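Local coordinates for peptide ABC transporter permease (Staphylococcus hominis, PDB 6EXS), which probably carries peptides across the membrane as a POT family transporter, including the thioalcohol-conjugated peptides that are malodour precursors in the human axilla, at residues T2-P7 against K202-V207. Sequence-based numbering, arbitrary orientation.
Sequences TIQSIP and KNLGSV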
loop_
_atom_site.group_PDB
_atom_site.type_symbol
_atom_site.label_atom_id
_atom_site.label_comp_id
_atom_site.label_asym_id
_atom_site.label_seq_id
_atom_site.Cartn_x
_atom_site.Cartn_y
_atom_site.Cartn_z
ATOM N N THR A 2 28.732 1.326 -12.050
ATOM C CA THR A 2 28.143 0.921 -10.763
ATOM C C THR A 2 28.098 -0.610 -10.590
ATOM O O THR A 2 27.926 -1.094 -9.466
ATOM C CB THR A 2 26.747 1.551 -10.571
ATOM O OG1 THR A 2 25.944 1.312 -11.730
ATOM C CG2 THR A 2 26.798 3.044 -10.256
ATOM N N ILE A 3 28.249 -1.359 -11.705
ATOM C CA ILE A 3 28.244 -2.829 -11.753
ATOM C C ILE A 3 29.644 -3.394 -11.407
ATOM O O ILE A 3 29.748 -4.524 -10.917
ATOM C CB ILE A 3 27.660 -3.338 -13.118
ATOM C CG1 ILE A 3 26.215 -2.794 -13.383
ATOM C CG2 ILE A 3 27.727 -4.872 -13.281
ATOM C CD1 ILE A 3 25.101 -3.107 -12.308
ATOM N N GLN A 4 30.703 -2.585 -11.618
ATOM C CA GLN A 4 32.093 -2.956 -11.318
ATOM C C GLN A 4 32.332 -3.089 -9.807
ATOM O O GLN A 4 33.123 -3.935 -9.379
ATOM C CB GLN A 4 33.075 -1.931 -11.916
ATOM C CG GLN A 4 33.245 -2.029 -13.428
ATOM C CD GLN A 4 34.339 -1.111 -13.922
ATOM O OE1 GLN A 4 35.514 -1.483 -13.981
ATOM N NE2 GLN A 4 33.982 0.112 -14.284
ATOM N N SER A 5 31.644 -2.255 -9.012
ATOM C CA SER A 5 31.758 -2.201 -7.555
ATOM C C SER A 5 30.851 -3.195 -6.792
ATOM O O SER A 5 30.882 -3.211 -5.557
ATOM C CB SER A 5 31.486 -0.775 -7.079
ATOM O OG SER A 5 30.163 -0.366 -7.388
ATOM N N ILE A 6 30.031 -4.004 -7.505
ATOM C CA ILE A 6 29.070 -4.899 -6.840
ATOM C C ILE A 6 29.133 -6.372 -7.283
ATOM O O ILE A 6 29.220 -6.644 -8.488
ATOM C CB ILE A 6 27.607 -4.358 -6.951
ATOM C CG1 ILE A 6 27.105 -4.253 -8.416
ATOM C CG2 ILE A 6 27.477 -3.032 -6.237
ATOM C CD1 ILE A 6 25.645 -3.930 -8.582
ATOM N N PRO A 7 28.999 -7.328 -6.317
ATOM C CA PRO A 7 28.961 -8.754 -6.693
ATOM C C PRO A 7 27.712 -9.056 -7.529
ATOM O O PRO A 7 26.642 -8.531 -7.235
ATOM C CB PRO A 7 28.964 -9.489 -5.346
ATOM C CG PRO A 7 28.481 -8.510 -4.368
ATOM C CD PRO A 7 28.882 -7.156 -4.854
ATOM N N LYS A 202 29.827 -3.106 0.985
ATOM C CA LYS A 202 30.480 -3.984 0.006
ATOM C C LYS A 202 29.513 -4.622 -1.019
ATOM O O LYS A 202 29.918 -4.866 -2.166
ATOM C CB LYS A 202 31.366 -5.055 0.684
ATOM C CG LYS A 202 30.656 -6.034 1.614
ATOM C CD LYS A 202 31.326 -7.406 1.591
ATOM C CE LYS A 202 30.612 -8.395 2.480
ATOM N NZ LYS A 202 31.261 -9.734 2.444
ATOM N N ASN A 203 28.252 -4.868 -0.623
ATOM C CA ASN A 203 27.239 -5.511 -1.467
ATOM C C ASN A 203 26.539 -4.585 -2.480
ATOM O O ASN A 203 26.096 -5.064 -3.523
ATOM C CB ASN A 203 26.199 -6.220 -0.596
ATOM C CG ASN A 203 26.767 -7.303 0.293
ATOM O OD1 ASN A 203 27.624 -7.067 1.146
ATOM N ND2 ASN A 203 26.273 -8.514 0.142
ATOM N N LEU A 204 26.416 -3.284 -2.171
ATOM C CA LEU A 204 25.698 -2.318 -3.019
ATOM C C LEU A 204 26.612 -1.285 -3.704
ATOM O O LEU A 204 26.195 -0.642 -4.672
ATOM C CB LEU A 204 24.557 -1.613 -2.229
ATOM C CG LEU A 204 23.618 -2.496 -1.384
ATOM C CD1 LEU A 204 22.786 -1.649 -0.433
ATOM C CD2 LEU A 204 22.719 -3.357 -2.252
ATOM N N GLY A 205 27.849 -1.177 -3.219
ATOM C CA GLY A 205 28.879 -0.289 -3.742
ATOM C C GLY A 205 28.458 1.150 -3.950
ATOM O O GLY A 205 27.930 1.791 -3.035
ATOM N N SER A 206 28.683 1.649 -5.172
ATOM C CA SER A 206 28.386 3.017 -5.599
ATOM C C SER A 206 26.926 3.269 -5.993
ATOM O O SER A 206 26.542 4.430 -6.145
ATOM C CB SER A 206 29.296 3.402 -6.759
ATOM O OG SER A 206 29.083 2.531 -7.857
ATOM N N VAL A 207 26.128 2.192 -6.188
ATOM C CA VAL A 207 24.722 2.246 -6.599
ATOM C C VAL A 207 23.881 3.141 -5.671
ATOM O O VAL A 207 23.690 2.813 -4.500
ATOM C CB VAL A 207 24.099 0.829 -6.752
ATOM C CG1 VAL A 207 22.605 0.906 -7.056
ATOM C CG2 VAL A 207 24.818 0.013 -7.815
HETATM O O HOH W 1 25.282 -7.188 -5.018
#
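Ile-6, Val-207 and Thr-2 have the largest buried areas where the N-terminal residues 2-7 lie against the end of helix 178-204. The branch methyl of Ile-6 makes the close approach to the helix end: CG2, which lies anti to the carbonyl carbon while CG1 sits between the backbone N and the carbonyl carbon (chi1 62°), is directed at the carbonyl oxygens of the last helical turn, 3.1 Å from Leu-204 O and 3.7 Å from Asn-203 O. The other arm of the residue, extended through chi2 of 172°, brings CD1 to 4.1 Å from Val-207 CG2, and the two side chains cross at about a right angle. That same Val-207 methyl also packs beside Thr-2, 3.7 Å from its CB. Beside Thr-2, Ser-5 OG and Ser-206 OG share a hydrogen bond of 3.1 Å whose donor is not fixed; Ser-5 OG may alternatively give its proton, weakly, to Thr-2 O. At the far end Pro-7 rests its CD on the carbonyls of Lys-202 and Asn-203, and one water donates to both Pro-7 O and Asn-203 O, the latter at 2.7 Å, so this helix-end carbonyl is met by solvent as well as by carbon. Gly-205, with phi of 50°, is the first residue to leave the helix and takes the second position of a type II' turn from Leu-204 to Val-207, closed by the Val-207 N to Leu-204 O bond of 3.2 Å. Arg-88 bonds to the carbonyls of Gly-205 and Val-207, and Asn-203 and Leu-204 touch helix 16-44. The arrangement is a helix C-terminus ended by a positive-phi glycine, against which the segment leading to helix 16-44 packs in this major facilitator superfamily fold.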